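Local atomic coordinates of restriction endonuclease LpnPI (Legionella pneumophila subsp. pneumophila str. Philadelphia 1, PDB entry 4RZL), a protein that probably cleaves DNA in response to modified cytosines, which it recognises through an N-terminal SRA-type domain, the part described here. Residues A18-I24 and I190-R195; I132-V136 and V147-A153. All coordinates share one frame. Residues are numbered along the deposited sequence.

Interaction 1. Residues A18-I24 and I190-R195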
# COMPACT_ATOMS: atom_id res chain seq x y z
N ALA A 18 -18.87 -0.03 -2.27
CA ALA A 18 -19.06 -0.54 -0.92
C ALA A 18 -19.07 -2.07 -0.79
O ALA A 18 -18.71 -2.60 0.27
CB ALA A 18 -20.34 0.04 -0.32
N ASN A 19 -19.47 -2.79 -1.84
CA ASN A 19 -19.44 -4.25 -1.76
C ASN A 19 -18.52 -4.86 -2.82
O ASN A 19 -18.60 -6.05 -3.11
CB ASN A 19 -20.85 -4.85 -1.88
CG ASN A 19 -21.43 -4.69 -3.26
OD1 ASN A 19 -21.10 -3.75 -3.97
ND2 ASN A 19 -22.30 -5.62 -3.65
N ALA A 20 -17.64 -4.04 -3.39
CA ALA A 20 -16.71 -4.52 -4.42
C ALA A 20 -15.64 -5.46 -3.86
O ALA A 20 -15.26 -5.37 -2.69
CB ALA A 20 -16.04 -3.33 -5.10
N ASP A 21 -15.15 -6.35 -4.71
CA ASP A 21 -13.91 -7.07 -4.43
C ASP A 21 -12.74 -6.18 -4.86
O ASP A 21 -12.90 -5.32 -5.74
CB ASP A 21 -13.86 -8.40 -5.20
CG ASP A 21 -15.08 -9.27 -4.94
OD1 ASP A 21 -15.25 -9.76 -3.81
OD2 ASP A 21 -15.87 -9.49 -5.89
N LEU A 22 -11.58 -6.40 -4.27
CA LEU A 22 -10.35 -5.74 -4.74
C LEU A 22 -9.62 -6.63 -5.75
O LEU A 22 -9.11 -7.71 -5.41
CB LEU A 22 -9.43 -5.38 -3.57
CG LEU A 22 -9.88 -4.14 -2.78
CD1 LEU A 22 -9.04 -3.96 -1.50
CD2 LEU A 22 -9.79 -2.90 -3.67
N ILE A 23 -9.56 -6.17 -7.00
CA ILE A 23 -9.02 -6.94 -8.11
C ILE A 23 -7.77 -6.27 -8.70
O ILE A 23 -7.78 -5.07 -8.93
CB ILE A 23 -10.08 -7.10 -9.22
CG1 ILE A 23 -11.22 -7.99 -8.71
CG2 ILE A 23 -9.46 -7.71 -10.50
CD1 ILE A 23 -12.38 -8.11 -9.67
N ILE A 24 -6.72 -7.06 -8.92
CA ILE A 24 -5.46 -6.55 -9.46
C ILE A 24 -5.69 -5.67 -10.68
O ILE A 24 -6.31 -6.09 -11.67
CB ILE A 24 -4.50 -7.70 -9.84
CG1 ILE A 24 -3.90 -8.33 -8.59
CG2 ILE A 24 -3.39 -7.19 -10.77
CD1 ILE A 24 -2.99 -7.39 -7.80
N ILE A 190 -1.71 -12.58 -5.39
CA ILE A 190 -3.10 -12.59 -4.96
C ILE A 190 -3.88 -11.80 -5.99
O ILE A 190 -3.78 -10.57 -6.02
CB ILE A 190 -3.29 -11.95 -3.58
CG1 ILE A 190 -2.55 -12.75 -2.50
CG2 ILE A 190 -4.78 -11.79 -3.26
CD1 ILE A 190 -2.63 -12.14 -1.11
N PRO A 191 -4.62 -12.49 -6.87
CA PRO A 191 -5.34 -11.76 -7.92
C PRO A 191 -6.55 -10.98 -7.41
O PRO A 191 -6.99 -10.05 -8.07
CB PRO A 191 -5.78 -12.88 -8.89
CG PRO A 191 -5.77 -14.15 -8.05
CD PRO A 191 -4.66 -13.96 -7.04
N MET A 192 -7.07 -11.35 -6.24
CA MET A 192 -8.29 -10.75 -5.73
C MET A 192 -8.41 -10.82 -4.21
O MET A 192 -8.15 -11.87 -3.60
CB MET A 192 -9.53 -11.44 -6.35
CG MET A 192 -10.84 -10.88 -5.84
SD MET A 192 -12.28 -11.78 -6.43
CE MET A 192 -12.35 -13.08 -5.21
N VAL A 193 -8.80 -9.71 -3.61
CA VAL A 193 -9.20 -9.73 -2.21
C VAL A 193 -10.72 -9.64 -2.15
O VAL A 193 -11.30 -8.65 -2.62
CB VAL A 193 -8.58 -8.58 -1.42
CG1 VAL A 193 -8.97 -8.70 0.06
CG2 VAL A 193 -7.06 -8.60 -1.60
N SER A 194 -11.37 -10.67 -1.62
CA SER A 194 -12.84 -10.74 -1.68
C SER A 194 -13.54 -9.74 -0.75
O SER A 194 -12.99 -9.37 0.29
CB SER A 194 -13.30 -12.15 -1.34
OG SER A 194 -13.21 -12.34 0.05
N ARG A 195 -14.75 -9.33 -1.12
CA ARG A 195 -15.56 -8.51 -0.23
C ARG A 195 -15.77 -9.16 1.14
O ARG A 195 -15.77 -8.47 2.16
CB ARG A 195 -16.91 -8.19 -0.89
CG ARG A 195 -17.93 -7.52 0.04
CD ARG A 195 -17.42 -6.25 0.73
NE ARG A 195 -16.66 -5.37 -0.14
CZ ARG A 195 -16.06 -4.26 0.28
NH1 ARG A 195 -16.10 -3.92 1.56
NH2 ARG A 195 -15.40 -3.49 -0.58

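Interaction 2. Residues I132-V136 and V147-A153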
# COMPACT_ATOMS: atom_id res chain seq x y z
N ILE A 132 -0.75 -5.28 3.57
CA ILE A 132 -0.61 -3.95 3.01
C ILE A 132 -1.30 -3.94 1.65
O ILE A 132 -1.05 -4.83 0.82
CB ILE A 132 0.87 -3.53 2.87
CG1 ILE A 132 1.50 -3.38 4.26
CG2 ILE A 132 0.99 -2.24 2.09
CD1 ILE A 132 3.01 -3.27 4.23
N PHE A 133 -2.19 -2.97 1.45
CA PHE A 133 -2.83 -2.77 0.15
C PHE A 133 -2.25 -1.53 -0.54
O PHE A 133 -2.16 -0.45 0.06
CB PHE A 133 -4.34 -2.59 0.28
CG PHE A 133 -5.09 -3.83 0.75
CD1 PHE A 133 -4.45 -5.05 0.91
CD2 PHE A 133 -6.43 -3.74 1.06
CE1 PHE A 133 -5.14 -6.16 1.35
CE2 PHE A 133 -7.13 -4.86 1.51
CZ PHE A 133 -6.48 -6.06 1.65
N ILE A 134 -1.88 -1.68 -1.81
CA ILE A 134 -1.36 -0.55 -2.60
C ILE A 134 -2.38 -0.03 -3.60
O ILE A 134 -2.99 -0.80 -4.34
CB ILE A 134 -0.10 -0.94 -3.39
CG1 ILE A 134 0.98 -1.49 -2.45
CG2 ILE A 134 0.43 0.25 -4.21
CD1 ILE A 134 2.08 -2.24 -3.20
N PHE A 135 -2.60 1.29 -3.59
CA PHE A 135 -3.44 1.97 -4.59
C PHE A 135 -2.64 3.08 -5.25
O PHE A 135 -1.82 3.74 -4.59
CB PHE A 135 -4.71 2.58 -3.97
CG PHE A 135 -5.69 1.58 -3.42
CD1 PHE A 135 -5.57 1.10 -2.13
CD2 PHE A 135 -6.77 1.15 -4.19
CE1 PHE A 135 -6.50 0.19 -1.61
CE2 PHE A 135 -7.70 0.25 -3.69
CZ PHE A 135 -7.56 -0.25 -2.40
N VAL A 136 -2.86 3.30 -6.54
CA VAL A 136 -2.29 4.48 -7.18
C VAL A 136 -3.42 5.32 -7.76
O VAL A 136 -4.48 4.79 -8.12
CB VAL A 136 -1.26 4.13 -8.30
CG1 VAL A 136 -0.11 3.28 -7.75
CG2 VAL A 136 -1.93 3.46 -9.51
N VAL A 147 -8.98 5.62 -8.28
CA VAL A 147 -7.75 4.90 -7.98
C VAL A 147 -7.69 3.52 -8.64
O VAL A 147 -8.70 2.99 -9.11
CB VAL A 147 -7.55 4.70 -6.45
CG1 VAL A 147 -7.54 6.04 -5.73
CG2 VAL A 147 -8.62 3.77 -5.85
N GLN A 148 -6.49 2.94 -8.68
CA GLN A 148 -6.29 1.60 -9.19
C GLN A 148 -5.64 0.76 -8.10
O GLN A 148 -4.69 1.21 -7.46
CB GLN A 148 -5.43 1.64 -10.44
CG GLN A 148 -5.11 0.26 -11.03
CD GLN A 148 -4.19 0.33 -12.23
OE1 GLN A 148 -3.14 0.98 -12.18
NE2 GLN A 148 -4.59 -0.30 -13.33
N PHE A 149 -6.18 -0.43 -7.85
CA PHE A 149 -5.59 -1.38 -6.90
C PHE A 149 -4.39 -2.09 -7.54
O PHE A 149 -4.50 -2.68 -8.62
CB PHE A 149 -6.66 -2.38 -6.47
CG PHE A 149 -6.18 -3.44 -5.51
CD1 PHE A 149 -5.70 -3.11 -4.25
CD2 PHE A 149 -6.23 -4.79 -5.87
CE1 PHE A 149 -5.26 -4.10 -3.36
CE2 PHE A 149 -5.80 -5.79 -4.99
CZ PHE A 149 -5.31 -5.44 -3.73
N LYS A 150 -3.23 -2.02 -6.89
CA LYS A 150 -2.01 -2.61 -7.46
C LYS A 150 -1.61 -3.93 -6.78
O LYS A 150 -0.71 -4.60 -7.25
CB LYS A 150 -0.85 -1.63 -7.37
CG LYS A 150 -1.16 -0.24 -7.94
CD LYS A 150 -1.64 -0.33 -9.37
CE LYS A 150 -0.50 -0.67 -10.35
NZ LYS A 150 -0.99 -0.82 -11.77
N GLY A 151 -2.27 -4.27 -5.68
CA GLY A 151 -2.05 -5.56 -5.03
C GLY A 151 -1.87 -5.56 -3.52
O GLY A 151 -1.81 -4.50 -2.89
N VAL A 152 -1.79 -6.76 -2.96
CA VAL A 152 -1.44 -6.99 -1.56
C VAL A 152 0.08 -7.07 -1.49
O VAL A 152 0.69 -7.80 -2.27
CB VAL A 152 -2.03 -8.31 -1.01
CG1 VAL A 152 -1.72 -8.45 0.50
CG2 VAL A 152 -3.51 -8.42 -1.29
N ALA A 153 0.69 -6.35 -0.55
CA ALA A 153 2.14 -6.27 -0.52
C ALA A 153 2.72 -6.62 0.85
O ALA A 153 2.02 -6.57 1.87
CB ALA A 153 2.60 -4.86 -0.91

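Interaction 1. Residues A18-I24 and I190-R195
A short two-stranded antiparallel sheet joins the N-terminal part of this DNA recognition domain to a segment near its C-terminal end, with 22-23 against 192-193. Backbone hydrogen bonds set the register. Leu22 and Val193 form a hydrogen-bonded pair, with Leu22 N to Val193 O at 2.8 Å and Val193 N to Leu22 O at 2.7 Å, and Ile24 N to Pro191 O (3.1 Å, nearly linear) extends the ladder. The apolar contacts split between the two faces. Leu22 CB meets Val193 CB at 3.9 Å on the face turned to Phe133 of strand 132-137, while Ile23 CG1 lies 4.1 Å from Met192 CG on the other face. Polar side chains take over where helix 195-199 begins. Ser194 is its N-cap, its OG bonded to Trp197 N and also to Asp208, and Asp21 OD1 accepts the amide Arg195 N of the first turn at 2.8 Å. The Arg195 side chain folds back along 18-20, with Asn199 and Ile44 taking further guanidinium hydrogens. The edge of its guanidinium donates two hydrogen bonds to one carbonyl: Arg195 NE and Arg195 NH2 lie 2.9 and 2.8 Å from Ala20 O.

Interaction 2. Residues I132-V136 and V147-A153
Val136, Ile134 and Ala153 lose the most area where these antiparallel strands meet. Val136 pairs with Gln148 through two backbone bonds, Val136 N to Gln148 O at 2.9 Å and Gln148 N to Val136 O at 2.8 Å; its CG1 rests 3.7 Å from Lys150 CG. The Lys150 amine reaches Gln148 OE1 and forms a salt bridge with Asp25. Lys150 and Gly151 together face Ile134, a G1-type beta bulge in the second strand of this hairpin of the central sheet: Lys150 N donates to Ile134 O (2.8 Å), whereas Ile134 N donates to Gly151 O (3.0 Å). Gly151 has a phi of 134°, at which a CB would collide with the carbonyl of Lys150. Beyond the bulge, Ile134 CD1 packs 3.5 Å from Ala153 CB, and Ala153 N bonds Ile132 O at 2.7 Å. The sheet's other face carries an aromatic cluster: Phe149 points its edge at the face of Phe133 (centroids 5.8 Å apart, planes at 83°), and Phe135 CZ approaches Phe149 CD1 to 3.9 Å.

How the interactions relate
From the N terminus the chain passes through 18-24, whose partner lies 166 residues further on. Strand 132-137 then turns back into 147-155, and interaction 2 closes a short hairpin with ten residues between its segments. Only after strands 166-173 and 176-187 does 190-195 return to 18-24, so interaction 1 closes a loop of 165 residues that encloses the hairpin entirely; the two nest without crossing. Their centres lie 11 Å apart and they touch directly: Ile24 CD1 packs 3.4 Å from Gly151 CA, and Val193 CG2 meets Val152 CG2 at 3.6 Å. The small two-stranded sheet thus lies against the aromatic face of the central sheet, with Leu22 touching Phe133, Phe135 and Phe149.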